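Local coordinates for protein ALDH21) (Physcomitrella patens subsp. patens, PDB 5MZ5) that oxidises succinic semialdehyde with NADP(+) as coenzyme, acting as an NADP(+)-dependent aldehyde dehydrogenase of a moss, at residues A[367-372]-A[389-394]; A[89-94]-A[233-238]; A[113-118]-A[132-137]; A[37-42]-A[67-72]; A[437-442]-A[484-489]. All coordinates share one frame; numbering follows the deposited sequence.

Contact 1: residues A[367-372]-A[389-394]; sequences AAKGIE and GNRKGA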
# COMPACT_ATOMS: atom_id res chain seq x y z
N ALA A 367 -38.82 -24.14 9.03
CA ALA A 367 -37.44 -24.26 8.54
C ALA A 367 -37.01 -25.74 8.69
O ALA A 367 -36.51 -26.32 7.72
CB ALA A 367 -36.50 -23.34 9.33
N ALA A 368 -37.27 -26.35 9.87
CA ALA A 368 -36.98 -27.76 10.17
C ALA A 368 -37.72 -28.73 9.22
O ALA A 368 -37.09 -29.66 8.72
CB ALA A 368 -37.33 -28.07 11.62
N LYS A 369 -39.03 -28.48 8.95
CA LYS A 369 -39.86 -29.28 8.04
C LYS A 369 -39.28 -29.26 6.62
O LYS A 369 -39.26 -30.31 5.98
CB LYS A 369 -41.32 -28.80 8.02
CG LYS A 369 -42.14 -29.19 9.25
CD LYS A 369 -43.54 -28.60 9.16
CE LYS A 369 -44.36 -28.84 10.40
NZ LYS A 369 -45.76 -28.38 10.24
N GLY A 370 -38.81 -28.09 6.18
CA GLY A 370 -38.17 -27.89 4.88
C GLY A 370 -36.91 -28.72 4.72
O GLY A 370 -36.73 -29.37 3.68
N ILE A 371 -36.05 -28.73 5.76
CA ILE A 371 -34.80 -29.52 5.80
C ILE A 371 -35.14 -31.03 5.76
O ILE A 371 -34.57 -31.76 4.95
CB ILE A 371 -33.93 -29.12 7.03
CG1 ILE A 371 -33.41 -27.68 6.88
CG2 ILE A 371 -32.77 -30.11 7.21
CD1 ILE A 371 -33.18 -26.93 8.23
N GLU A 372 -36.10 -31.47 6.60
CA GLU A 372 -36.60 -32.84 6.66
C GLU A 372 -37.11 -33.31 5.27
O GLU A 372 -36.83 -34.45 4.87
CB GLU A 372 -37.74 -32.93 7.71
CG GLU A 372 -38.20 -34.34 8.01
CD GLU A 372 -39.52 -34.47 8.74
OE1 GLU A 372 -40.26 -33.47 8.85
OE2 GLU A 372 -39.83 -35.60 9.19
N GLY A 389 -31.48 -37.40 10.19
CA GLY A 389 -32.58 -37.21 9.25
C GLY A 389 -33.97 -37.10 9.85
O GLY A 389 -34.95 -36.91 9.12
N ASN A 390 -34.09 -37.21 11.19
CA ASN A 390 -35.38 -37.11 11.87
C ASN A 390 -35.64 -35.72 12.45
O ASN A 390 -34.70 -35.04 12.89
CB ASN A 390 -35.56 -38.19 12.95
CG ASN A 390 -35.47 -39.61 12.44
OD1 ASN A 390 -34.67 -40.41 12.92
ND2 ASN A 390 -36.28 -39.98 11.47
N ARG A 391 -36.91 -35.31 12.43
CA ARG A 391 -37.36 -34.02 12.95
C ARG A 391 -38.16 -34.24 14.23
O ARG A 391 -38.95 -35.18 14.34
CB ARG A 391 -38.19 -33.27 11.89
CG ARG A 391 -38.48 -31.81 12.22
CD ARG A 391 -39.62 -31.29 11.38
NE ARG A 391 -40.82 -31.07 12.19
CZ ARG A 391 -42.01 -31.60 11.95
NH1 ARG A 391 -42.19 -32.40 10.90
NH2 ARG A 391 -43.03 -31.33 12.74
N LYS A 392 -37.95 -33.35 15.21
CA LYS A 392 -38.62 -33.32 16.50
C LYS A 392 -38.92 -31.82 16.72
O LYS A 392 -38.05 -31.09 17.20
CB LYS A 392 -37.66 -33.89 17.57
CG LYS A 392 -38.32 -34.40 18.85
CD LYS A 392 -37.27 -34.57 19.99
CE LYS A 392 -36.84 -33.25 20.62
NZ LYS A 392 -35.54 -33.34 21.34
N GLY A 393 -40.10 -31.38 16.26
CA GLY A 393 -40.51 -29.98 16.31
C GLY A 393 -39.62 -29.13 15.41
O GLY A 393 -39.60 -29.34 14.20
N ALA A 394 -38.86 -28.19 16.01
CA ALA A 394 -37.94 -27.32 15.27
C ALA A 394 -36.52 -27.94 15.21
O ALA A 394 -35.64 -27.41 14.52
CB ALA A 394 -37.90 -25.93 15.89
O HOH W 1 -38.55 -37.07 10.97

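Contact 2: residues A[89-94]-A[233-238]; sequences APAMAA and ELPLGA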
# COMPACT_ATOMS: atom_id res chain seq x y z
N ALA A 89 -25.56 13.63 7.99
CA ALA A 89 -24.41 13.32 7.11
C ALA A 89 -23.28 14.37 7.17
O ALA A 89 -22.14 13.94 7.41
CB ALA A 89 -24.87 13.06 5.67
N PRO A 90 -23.53 15.72 7.12
CA PRO A 90 -22.41 16.68 7.26
C PRO A 90 -21.67 16.61 8.60
O PRO A 90 -20.44 16.65 8.60
CB PRO A 90 -23.06 18.05 7.01
CG PRO A 90 -24.33 17.73 6.24
CD PRO A 90 -24.80 16.44 6.83
N ALA A 91 -22.39 16.48 9.73
CA ALA A 91 -21.73 16.37 11.04
C ALA A 91 -20.97 15.04 11.19
O ALA A 91 -19.92 15.01 11.82
CB ALA A 91 -22.71 16.56 12.18
N MET A 92 -21.47 13.96 10.57
CA MET A 92 -20.82 12.64 10.55
C MET A 92 -19.48 12.76 9.79
O MET A 92 -18.44 12.33 10.29
CB MET A 92 -21.71 11.59 9.87
CG MET A 92 -22.85 11.07 10.74
SD MET A 92 -22.23 10.12 12.12
CE MET A 92 -21.99 8.56 11.40
N ALA A 93 -19.52 13.43 8.60
CA ALA A 93 -18.37 13.67 7.72
C ALA A 93 -17.34 14.65 8.33
O ALA A 93 -16.17 14.56 7.98
CB ALA A 93 -18.86 14.16 6.36
N ALA A 94 -17.76 15.55 9.25
CA ALA A 94 -16.91 16.54 9.92
C ALA A 94 -16.26 16.01 11.23
O ALA A 94 -15.39 16.68 11.78
CB ALA A 94 -17.68 17.83 10.20
N GLU A 233 -20.33 11.60 21.45
CA GLU A 233 -19.51 11.89 20.26
C GLU A 233 -20.28 11.66 18.96
O GLU A 233 -19.97 12.28 17.94
CB GLU A 233 -18.25 11.00 20.23
CG GLU A 233 -17.16 11.38 21.21
CD GLU A 233 -17.18 10.66 22.55
OE1 GLU A 233 -18.27 10.23 22.99
OE2 GLU A 233 -16.10 10.57 23.17
N LEU A 234 -21.26 10.74 18.98
CA LEU A 234 -22.04 10.40 17.80
C LEU A 234 -23.14 11.44 17.55
O LEU A 234 -23.99 11.62 18.41
CB LEU A 234 -22.59 8.96 17.93
CG LEU A 234 -22.94 8.22 16.64
CD1 LEU A 234 -21.72 8.09 15.70
CD2 LEU A 234 -23.53 6.87 16.96
N PRO A 235 -23.09 12.19 16.42
CA PRO A 235 -24.11 13.23 16.16
C PRO A 235 -25.56 12.73 16.21
O PRO A 235 -25.83 11.57 15.91
CB PRO A 235 -23.76 13.74 14.76
CG PRO A 235 -22.30 13.43 14.59
CD PRO A 235 -22.11 12.13 15.31
N LEU A 236 -26.50 13.62 16.59
CA LEU A 236 -27.93 13.30 16.64
C LEU A 236 -28.44 12.98 15.22
O LEU A 236 -28.15 13.71 14.28
CB LEU A 236 -28.70 14.47 17.25
CG LEU A 236 -30.15 14.19 17.63
CD1 LEU A 236 -30.22 13.35 18.91
CD2 LEU A 236 -30.93 15.50 17.76
N GLY A 237 -29.14 11.86 15.10
CA GLY A 237 -29.66 11.39 13.82
C GLY A 237 -28.71 10.54 13.01
O GLY A 237 -29.05 10.13 11.90
N ALA A 238 -27.51 10.23 13.56
CA ALA A 238 -26.48 9.39 12.91
C ALA A 238 -26.97 7.95 12.70
O ALA A 238 -26.48 7.23 11.81
CB ALA A 238 -25.22 9.37 13.76

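Contact 3: residues A[113-118]-A[132-137]; sequences NRFEEI and DARGEV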
# COMPACT_ATOMS: atom_id res chain seq x y z
N ASN A 113 -18.80 -5.27 29.11
CA ASN A 113 -19.53 -5.03 30.35
C ASN A 113 -20.86 -5.78 30.43
O ASN A 113 -21.25 -6.22 31.51
CB ASN A 113 -19.76 -3.52 30.49
CG ASN A 113 -20.06 -3.07 31.89
OD1 ASN A 113 -19.24 -3.20 32.81
ND2 ASN A 113 -21.25 -2.52 32.08
N ARG A 114 -21.55 -5.91 29.29
CA ARG A 114 -22.85 -6.58 29.18
C ARG A 114 -22.73 -7.94 28.46
O ARG A 114 -23.73 -8.46 27.99
CB ARG A 114 -23.83 -5.65 28.43
CG ARG A 114 -24.17 -4.35 29.17
CD ARG A 114 -25.07 -3.45 28.34
NE ARG A 114 -26.43 -3.96 28.22
CZ ARG A 114 -27.40 -3.36 27.54
NH1 ARG A 114 -27.17 -2.22 26.90
NH2 ARG A 114 -28.61 -3.91 27.47
N PHE A 115 -21.50 -8.52 28.40
CA PHE A 115 -21.18 -9.78 27.70
C PHE A 115 -22.21 -10.92 27.87
O PHE A 115 -22.78 -11.36 26.87
CB PHE A 115 -19.77 -10.27 28.07
CG PHE A 115 -19.27 -11.41 27.20
CD1 PHE A 115 -19.53 -12.73 27.54
CD2 PHE A 115 -18.51 -11.16 26.06
CE1 PHE A 115 -19.07 -13.79 26.73
CE2 PHE A 115 -18.06 -12.21 25.25
CZ PHE A 115 -18.34 -13.51 25.60
N GLU A 116 -22.38 -11.44 29.11
CA GLU A 116 -23.27 -12.55 29.41
C GLU A 116 -24.71 -12.25 29.09
O GLU A 116 -25.38 -13.10 28.50
CB GLU A 116 -23.10 -13.05 30.85
CG GLU A 116 -23.73 -14.42 31.11
CD GLU A 116 -23.32 -15.57 30.21
OE1 GLU A 116 -24.12 -16.52 30.07
OE2 GLU A 116 -22.20 -15.54 29.65
N GLU A 117 -25.18 -11.03 29.43
CA GLU A 117 -26.54 -10.57 29.14
C GLU A 117 -26.81 -10.60 27.62
O GLU A 117 -27.86 -11.07 27.20
CB GLU A 117 -26.73 -9.16 29.70
CG GLU A 117 -28.08 -8.53 29.39
CD GLU A 117 -28.06 -7.02 29.31
OE1 GLU A 117 -29.01 -6.45 28.72
OE2 GLU A 117 -27.10 -6.39 29.83
N ILE A 118 -25.85 -10.10 26.80
CA ILE A 118 -25.96 -10.09 25.33
C ILE A 118 -25.97 -11.53 24.80
O ILE A 118 -26.83 -11.86 23.98
CB ILE A 118 -24.89 -9.18 24.68
CG1 ILE A 118 -25.11 -7.71 25.07
CG2 ILE A 118 -24.90 -9.32 23.15
CD1 ILE A 118 -23.89 -6.82 24.89
N ASP A 132 -21.94 -20.99 21.53
CA ASP A 132 -21.85 -20.31 20.22
C ASP A 132 -22.22 -18.84 20.33
O ASP A 132 -21.58 -18.01 19.69
CB ASP A 132 -22.75 -21.00 19.17
CG ASP A 132 -22.35 -22.43 18.84
OD1 ASP A 132 -21.17 -22.79 19.06
OD2 ASP A 132 -23.21 -23.17 18.31
N ALA A 133 -23.26 -18.51 21.16
CA ALA A 133 -23.70 -17.14 21.42
C ALA A 133 -22.57 -16.31 22.03
O ALA A 133 -22.38 -15.18 21.60
CB ALA A 133 -24.92 -17.14 22.32
N ARG A 134 -21.80 -16.88 22.99
CA ARG A 134 -20.63 -16.24 23.64
C ARG A 134 -19.53 -16.00 22.62
O ARG A 134 -18.95 -14.92 22.61
CB ARG A 134 -20.10 -17.07 24.83
CG ARG A 134 -21.05 -17.05 26.02
CD ARG A 134 -20.43 -17.65 27.26
NE ARG A 134 -21.44 -17.86 28.30
CZ ARG A 134 -21.79 -19.05 28.78
NH1 ARG A 134 -21.19 -20.15 28.34
NH2 ARG A 134 -22.74 -19.15 29.70
N GLY A 135 -19.32 -16.98 21.72
CA GLY A 135 -18.37 -16.89 20.61
C GLY A 135 -18.74 -15.75 19.67
O GLY A 135 -17.86 -15.01 19.22
N GLU A 136 -20.05 -15.55 19.43
CA GLU A 136 -20.56 -14.46 18.59
C GLU A 136 -20.36 -13.07 19.22
O GLU A 136 -20.11 -12.11 18.48
CB GLU A 136 -22.02 -14.69 18.18
CG GLU A 136 -22.56 -13.59 17.29
CD GLU A 136 -23.93 -13.75 16.67
OE1 GLU A 136 -24.39 -12.79 16.01
OE2 GLU A 136 -24.57 -14.80 16.85
N VAL A 137 -20.48 -12.96 20.57
CA VAL A 137 -20.27 -11.70 21.29
C VAL A 137 -18.75 -11.33 21.23
O VAL A 137 -18.43 -10.19 20.91
CB VAL A 137 -20.89 -11.66 22.71
CG1 VAL A 137 -20.76 -10.27 23.34
CG2 VAL A 137 -22.38 -12.06 22.67

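Contact 4: residues A[37-42]-A[67-72]; sequences PKKYNI and AAKVPQ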
# COMPACT_ATOMS: atom_id res chain seq x y z
N PRO A 37 -43.18 -10.70 29.01
CA PRO A 37 -42.20 -10.33 27.98
C PRO A 37 -41.56 -8.96 28.24
O PRO A 37 -42.27 -8.02 28.64
CB PRO A 37 -43.01 -10.36 26.68
CG PRO A 37 -44.42 -10.16 27.10
CD PRO A 37 -44.56 -10.69 28.49
N LYS A 38 -40.23 -8.86 28.05
CA LYS A 38 -39.49 -7.60 28.24
C LYS A 38 -39.84 -6.63 27.10
O LYS A 38 -39.86 -7.02 25.93
CB LYS A 38 -37.98 -7.84 28.29
CG LYS A 38 -37.19 -6.63 28.78
CD LYS A 38 -35.68 -6.80 28.66
CE LYS A 38 -34.93 -5.54 29.06
NZ LYS A 38 -35.12 -4.42 28.09
N LYS A 39 -40.12 -5.36 27.44
CA LYS A 39 -40.42 -4.32 26.46
C LYS A 39 -39.14 -3.60 26.08
O LYS A 39 -38.34 -3.24 26.95
CB LYS A 39 -41.51 -3.35 26.95
CG LYS A 39 -42.84 -4.03 27.15
CD LYS A 39 -43.93 -3.08 27.56
CE LYS A 39 -45.30 -3.71 27.40
NZ LYS A 39 -45.54 -4.84 28.36
N TYR A 40 -38.90 -3.47 24.78
CA TYR A 40 -37.72 -2.82 24.23
C TYR A 40 -38.15 -1.53 23.53
O TYR A 40 -39.32 -1.34 23.23
CB TYR A 40 -37.02 -3.75 23.22
CG TYR A 40 -36.16 -4.82 23.85
CD1 TYR A 40 -36.74 -5.97 24.40
CD2 TYR A 40 -34.78 -4.71 23.87
CE1 TYR A 40 -35.96 -6.96 24.99
CE2 TYR A 40 -33.98 -5.71 24.44
CZ TYR A 40 -34.58 -6.83 25.00
OH TYR A 40 -33.82 -7.81 25.57
N ASN A 41 -37.18 -0.67 23.27
CA ASN A 41 -37.39 0.54 22.51
C ASN A 41 -36.72 0.35 21.17
O ASN A 41 -35.80 -0.45 21.03
CB ASN A 41 -36.73 1.74 23.20
CG ASN A 41 -37.38 2.18 24.48
OD1 ASN A 41 -36.73 2.28 25.51
ND2 ASN A 41 -38.65 2.56 24.41
N ILE A 42 -37.19 1.10 20.17
CA ILE A 42 -36.58 1.15 18.85
C ILE A 42 -35.86 2.48 18.78
O ILE A 42 -36.11 3.35 19.62
CB ILE A 42 -37.55 0.85 17.68
CG1 ILE A 42 -38.72 1.85 17.61
CG2 ILE A 42 -38.05 -0.59 17.80
CD1 ILE A 42 -39.59 1.81 16.32
N ALA A 67 -40.80 -13.76 24.62
CA ALA A 67 -39.89 -13.28 25.65
C ALA A 67 -39.67 -11.78 25.60
O ALA A 67 -39.19 -11.19 26.57
CB ALA A 67 -38.57 -14.02 25.56
N ALA A 68 -40.03 -11.18 24.46
CA ALA A 68 -39.84 -9.76 24.23
C ALA A 68 -40.90 -9.16 23.32
O ALA A 68 -41.46 -9.85 22.47
CB ALA A 68 -38.44 -9.51 23.67
N LYS A 69 -41.17 -7.85 23.50
CA LYS A 69 -42.10 -7.03 22.72
C LYS A 69 -41.32 -5.84 22.22
O LYS A 69 -40.65 -5.15 23.00
CB LYS A 69 -43.30 -6.59 23.56
CG LYS A 69 -44.30 -7.70 23.80
CD LYS A 69 -45.39 -7.24 24.72
CE LYS A 69 -46.73 -7.23 24.04
NZ LYS A 69 -47.72 -6.44 24.81
N VAL A 70 -41.34 -5.64 20.90
CA VAL A 70 -40.58 -4.57 20.23
C VAL A 70 -41.55 -3.63 19.51
O VAL A 70 -42.38 -4.13 18.74
CB VAL A 70 -39.56 -5.18 19.22
CG1 VAL A 70 -38.81 -4.10 18.47
CG2 VAL A 70 -38.59 -6.12 19.90
N PRO A 71 -41.46 -2.29 19.68
CA PRO A 71 -42.33 -1.40 18.90
C PRO A 71 -42.09 -1.55 17.40
O PRO A 71 -40.95 -1.76 16.96
CB PRO A 71 -41.90 0.01 19.36
CG PRO A 71 -41.18 -0.19 20.64
CD PRO A 71 -40.51 -1.51 20.51
N GLN A 72 -43.16 -1.51 16.62
CA GLN A 72 -43.06 -1.59 15.17
C GLN A 72 -43.10 -0.18 14.60
O GLN A 72 -44.02 0.57 14.93
CB GLN A 72 -44.14 -2.49 14.56
CG GLN A 72 -43.85 -2.82 13.10
CD GLN A 72 -44.77 -3.88 12.56
OE1 GLN A 72 -45.91 -3.61 12.17
NE2 GLN A 72 -44.25 -5.09 12.47

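Contact 5: residues A[437-442]-A[484-489]; sequences NTHYGL and LKDSGI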
# COMPACT_ATOMS: atom_id res chain seq x y z
N ASN A 437 -18.83 -27.17 -8.97
CA ASN A 437 -20.10 -27.59 -9.60
C ASN A 437 -21.30 -27.18 -8.73
O ASN A 437 -22.00 -28.02 -8.13
CB ASN A 437 -20.08 -29.10 -9.95
CG ASN A 437 -21.22 -29.53 -10.83
OD1 ASN A 437 -21.94 -28.70 -11.39
ND2 ASN A 437 -21.43 -30.84 -10.97
N THR A 438 -21.51 -25.86 -8.66
CA THR A 438 -22.53 -25.20 -7.84
C THR A 438 -22.77 -23.79 -8.39
O THR A 438 -21.89 -23.24 -9.06
CB THR A 438 -22.08 -25.17 -6.34
OG1 THR A 438 -23.07 -24.51 -5.56
CG2 THR A 438 -20.72 -24.47 -6.13
N HIS A 439 -23.92 -23.20 -8.07
CA HIS A 439 -24.28 -21.85 -8.47
C HIS A 439 -23.91 -20.84 -7.37
O HIS A 439 -24.06 -19.63 -7.56
CB HIS A 439 -25.74 -21.74 -8.95
CG HIS A 439 -26.79 -22.14 -7.95
ND1 HIS A 439 -27.45 -21.19 -7.17
CD2 HIS A 439 -27.34 -23.35 -7.73
CE1 HIS A 439 -28.37 -21.86 -6.49
NE2 HIS A 439 -28.34 -23.17 -6.78
N TYR A 440 -23.35 -21.33 -6.26
CA TYR A 440 -22.83 -20.51 -5.16
C TYR A 440 -21.30 -20.42 -5.29
O TYR A 440 -20.72 -21.11 -6.13
CB TYR A 440 -23.23 -21.13 -3.81
CG TYR A 440 -24.73 -21.31 -3.62
CD1 TYR A 440 -25.52 -20.28 -3.13
CD2 TYR A 440 -25.34 -22.53 -3.90
CE1 TYR A 440 -26.90 -20.46 -2.92
CE2 TYR A 440 -26.70 -22.73 -3.67
CZ TYR A 440 -27.48 -21.69 -3.19
OH TYR A 440 -28.83 -21.88 -3.00
N GLY A 441 -20.66 -19.57 -4.49
CA GLY A 441 -19.21 -19.41 -4.53
C GLY A 441 -18.67 -18.59 -3.38
O GLY A 441 -17.93 -17.64 -3.60
N LEU A 442 -19.04 -18.95 -2.16
CA LEU A 442 -18.65 -18.21 -0.97
C LEU A 442 -17.29 -18.66 -0.44
O LEU A 442 -16.31 -17.92 -0.56
CB LEU A 442 -19.79 -18.30 0.08
CG LEU A 442 -19.85 -17.37 1.29
CD1 LEU A 442 -19.25 -16.03 1.05
CD2 LEU A 442 -21.27 -17.18 1.75
N LEU A 484 -18.47 -15.27 -5.00
CA LEU A 484 -18.70 -15.24 -6.43
C LEU A 484 -20.03 -15.87 -6.69
O LEU A 484 -20.67 -16.39 -5.76
CB LEU A 484 -17.57 -16.02 -7.16
CG LEU A 484 -16.11 -15.60 -6.87
CD1 LEU A 484 -15.14 -16.38 -7.77
CD2 LEU A 484 -15.91 -14.10 -7.04
N LYS A 485 -20.48 -15.81 -7.96
CA LYS A 485 -21.73 -16.40 -8.44
C LYS A 485 -22.97 -15.91 -7.62
O LYS A 485 -23.13 -14.69 -7.46
CB LYS A 485 -21.60 -17.94 -8.51
CG LYS A 485 -20.37 -18.46 -9.27
CD LYS A 485 -20.42 -20.00 -9.33
CE LYS A 485 -19.10 -20.60 -9.65
NZ LYS A 485 -19.13 -22.09 -9.53
N ASP A 486 -23.83 -16.82 -7.12
CA ASP A 486 -25.04 -16.42 -6.38
C ASP A 486 -24.80 -16.06 -4.92
O ASP A 486 -25.74 -15.65 -4.23
CB ASP A 486 -26.15 -17.48 -6.51
CG ASP A 486 -26.72 -17.63 -7.91
OD1 ASP A 486 -26.37 -16.80 -8.79
OD2 ASP A 486 -27.53 -18.56 -8.12
N SER A 487 -23.54 -16.15 -4.46
CA SER A 487 -23.17 -15.83 -3.08
C SER A 487 -23.09 -14.32 -2.78
O SER A 487 -23.03 -13.93 -1.62
CB SER A 487 -21.90 -16.56 -2.67
OG SER A 487 -22.21 -17.94 -2.64
N GLY A 488 -23.17 -13.49 -3.80
CA GLY A 488 -23.24 -12.04 -3.64
C GLY A 488 -22.25 -11.24 -4.46
O GLY A 488 -21.70 -11.74 -5.45
N ILE A 489 -22.06 -9.98 -4.06
CA ILE A 489 -21.13 -9.02 -4.65
C ILE A 489 -20.44 -8.22 -3.55
O ILE A 489 -21.09 -7.82 -2.57
CB ILE A 489 -21.74 -8.10 -5.76
CG1 ILE A 489 -23.05 -7.43 -5.32
CG2 ILE A 489 -21.94 -8.86 -7.10
CD1 ILE A 489 -23.24 -6.10 -5.98
O HOH W 2 -18.10 -22.00 -6.73

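Contact 1: residues A[367-372]-A[389-394]
R391 NH1 gives E372 OE1 a hydrogen bond of 3.0 Å, and the pair is a salt bridge. It ties helix 365-380 to strand 391-392, a short strand paired antiparallel with strand 395-402. That strand belongs to the large mixed sheet, the one of the catalytic domain in the aldehyde dehydrogenase fold. The bond is fairly straight, with 162° at the hydrogen. OE1 lies in the guanidinium plane and is met on its syn side. The carboxylate and guanidinium planes stand 66° apart, and the two side chains cross at about a right angle. NH1 to OE1 is the one direct bond between the two groups. K369 CG lies over one face of the guanidinium, toward its rim, 3.6 Å from R391 CZ. K369 CE is 3.7 Å from R391 NH2. Beside these, A368 CB rests 3.4 Å from A394 O, and R391 CG touches the same CB.

Further out, the bend of R391 at chi3 (110°) turns NE to its own strand. There NE donates to G393 O at 2.9 Å, in the carbonyl plane and on a lone pair. This second bond helps to fix the rotation of the guanidinium that meets E372. E365, one turn before K369 on the helix, is a weak, long ion-pair partner of both R391 and K369. I396 of strand 395-402 packs against A368, E372 and R391. The last link is a water: it donates to E372 OE2 at 2.6 Å and accepts from R391 N at 2.8 Å.

Contact 2: residues A[89-94]-A[233-238]
A238 N donates to P235 O at 3.2 Å and so closes a type II beta turn. Both residues of that bond touch M92. G237 has positive phi in the third place of the turn, where glycine fits. No hydrogen bond crosses between the segments, and the contact is apolar. M92 carries most of it. Its CG stands anti to the carbonyl carbon, and the chain bends at chi2 (-67°), which brings SD round to the turn. SD then lies 3.5 Å from A238 CB, 3.8 Å from P235 CD and 4.1 Å from L234 CD1. The thioether sulfur thus sits among three apolar groups. M92 CE also touches A238 CB.

The contact joins helix 75-94 to the loop between helix 219-229 and strand 239-241. That strand is the outermost one, within this chain, of the Rossmann-type sheet that serves the coenzyme. One residue before M92, A91 CB meets the proline ring flank, 4.0 Å from P235 CB. M92 and P235 cross at a slant. P208 packs on M92 from another loop, and M95 touches P235. V103 of helix 97-113 packs against L234. G237 N is bonded to S46 OG, and A238 shares a backbone bond with F209.

Contact 3: residues A[113-118]-A[132-137]
E116 CG is anti to its backbone N, and chi2 (55°) then bends CD toward R134. R134 CG lies beside its own backbone N, and the chain runs extended from there to NE. The two charged ends meet side-on. R134 NE donates to E116 OE2 at 2.8 Å, and R134 NH2 to E116 OE1 at 3.0 Å. Both bonds have 161° at the hydrogen. OE2 uses its syn lone pair, while NH2 lies out of the carboxylate plane. This two-point salt bridge holds both flat groups, with their planes 36° apart.

The contact packs two consecutive helices of the aldehyde dehydrogenase fold, 115-126 and 130-151, against each other. The second carries R139, a succinate-binding residue just past V137. F115 and I118 supply the apolar side. F115 CG is also anti to the backbone N, and the ring reaches the second helix. CD2 is 3.6 Å from V137 CG1, CE1 is 3.9 Å from R134 CG and CZ is 3.4 Å from R134 O. The ring and the guanidinium are nearly coplanar and do not stack. I118 CG2 meets V137 CG2 at 3.8 Å. E116 OE1 is also bonded to Q120 NE2, and R134 NH1 has a second salt bridge with E355.

Contact 4: residues A[37-42]-A[67-72]
P37 and K69 lie flank to flank with the same heading, P37 CG 3.9 Å from K69 CD. They stand at the start of a parallel strand pair, 38-44 with 66-71, in the middle of a four-stranded mixed sheet. K38 pairs with A68 and K39 with K69. K39 and K69 point to one face, where their NZ atoms are 4.5 Å apart. These like charges would probably repel. The indole of W55 gives K69 a cation-pi partner on that side.

K38 and A68 occupy the other face. The Y40 ring reaches the A68 methyl, with Y40 CE1 3.8 Å from A68 CB. K38 NZ stands over the centre of that ring. L219 of helix 219-229 packs on Y40, A68 and V70. A67 and A68 both face V58 of the next strand, which makes a classic beta bulge.

I42 and P71 pass one another with opposite headings. I42 has CG1 between the backbone N and the carbonyl carbon (chi1 60°), which sets CG1 4.1 Å from P71 CB. Its CG2 lies 3.7 Å from V70 CG1 and 3.2 Å from P71 O. An alanine at I42 would probably leave a gap beside V70 CG1 and P71 CD, as CG2 and the CG1 branch are gone.

The backbone ladder has three bonds. In the last, Y40 N donates to K69 O at 3.0 Å, with a C=O...N angle of 177°. The ladder then stops, because proline has no N-H to give: Y40 O meets P71 CD at 3.0 Å.

Contact 5: residues A[437-442]-A[484-489]
The H439 ring has D486 at its edge and Y440 over one face, with Y440 CE2 3.3 Å above the plane and toward the rim. The Y440 ring has H439 ND1 over one face, and T438 OG1 and S487 OG near its plane at the edge. T438 OG1 accepts from Y440 N, an ST turn. H439 ND1 donates to D486 OD2 at 2.8 Å, a His-carboxylate bond. It meets OD2 on the anti side, and the ring and carboxylate planes are 66° apart. H439 O accepts D486 N at 2.9 Å, so H439 holds D486 twice.

The K485 chain is extended; its CD passes Y440 O and its NZ donates to T438 O at 3.0 Å. NZ also donates to a water at 3.0 Å that donates to Y440 O, and forms a salt bridge with E462. An alanine at K485 would probably leave T438 O and the E462 carboxylate without this partner. G441 N points straight at S487 OG (2.9 Å, 179° at the hydrogen). S487 OG is also bonded to G287 O. L484 N donates to G441 O at 2.8 Å.

D486 OD1 makes a salt bridge with K279 of the second subunit. Y440 OH binds the backbone N of E414, an NADP(+)-binding residue. The contact joins the loop before strand 443-447, in the catalytic-domain sheet, to strand 488-489, which edges the coenzyme-binding sheet antiparallel to strand 281-285 and against helix 267-276.

In the fold
From the N terminus, contact 4 comes first and closes a short helix-free loop of the small four-stranded sheet. Strand 66-71 then leads into helix 75-94, where contact 2 opens. It closes a long loop at 233-238, just before the outermost strand of the coenzyme-binding sheet. Contact 3 falls within that span and packs two consecutive helices. Its nearest atoms are about 6 Å from contact 4. Contacts 1 and 5 follow in series. Contact 1 joins helix 365-380 to the catalytic-domain sheet, while contact 5 brings the approach to strand 443-447 to the edge of the coenzyme-binding sheet. None cross. Contacts 1 and 2 lie on opposite sides of the chain's centre.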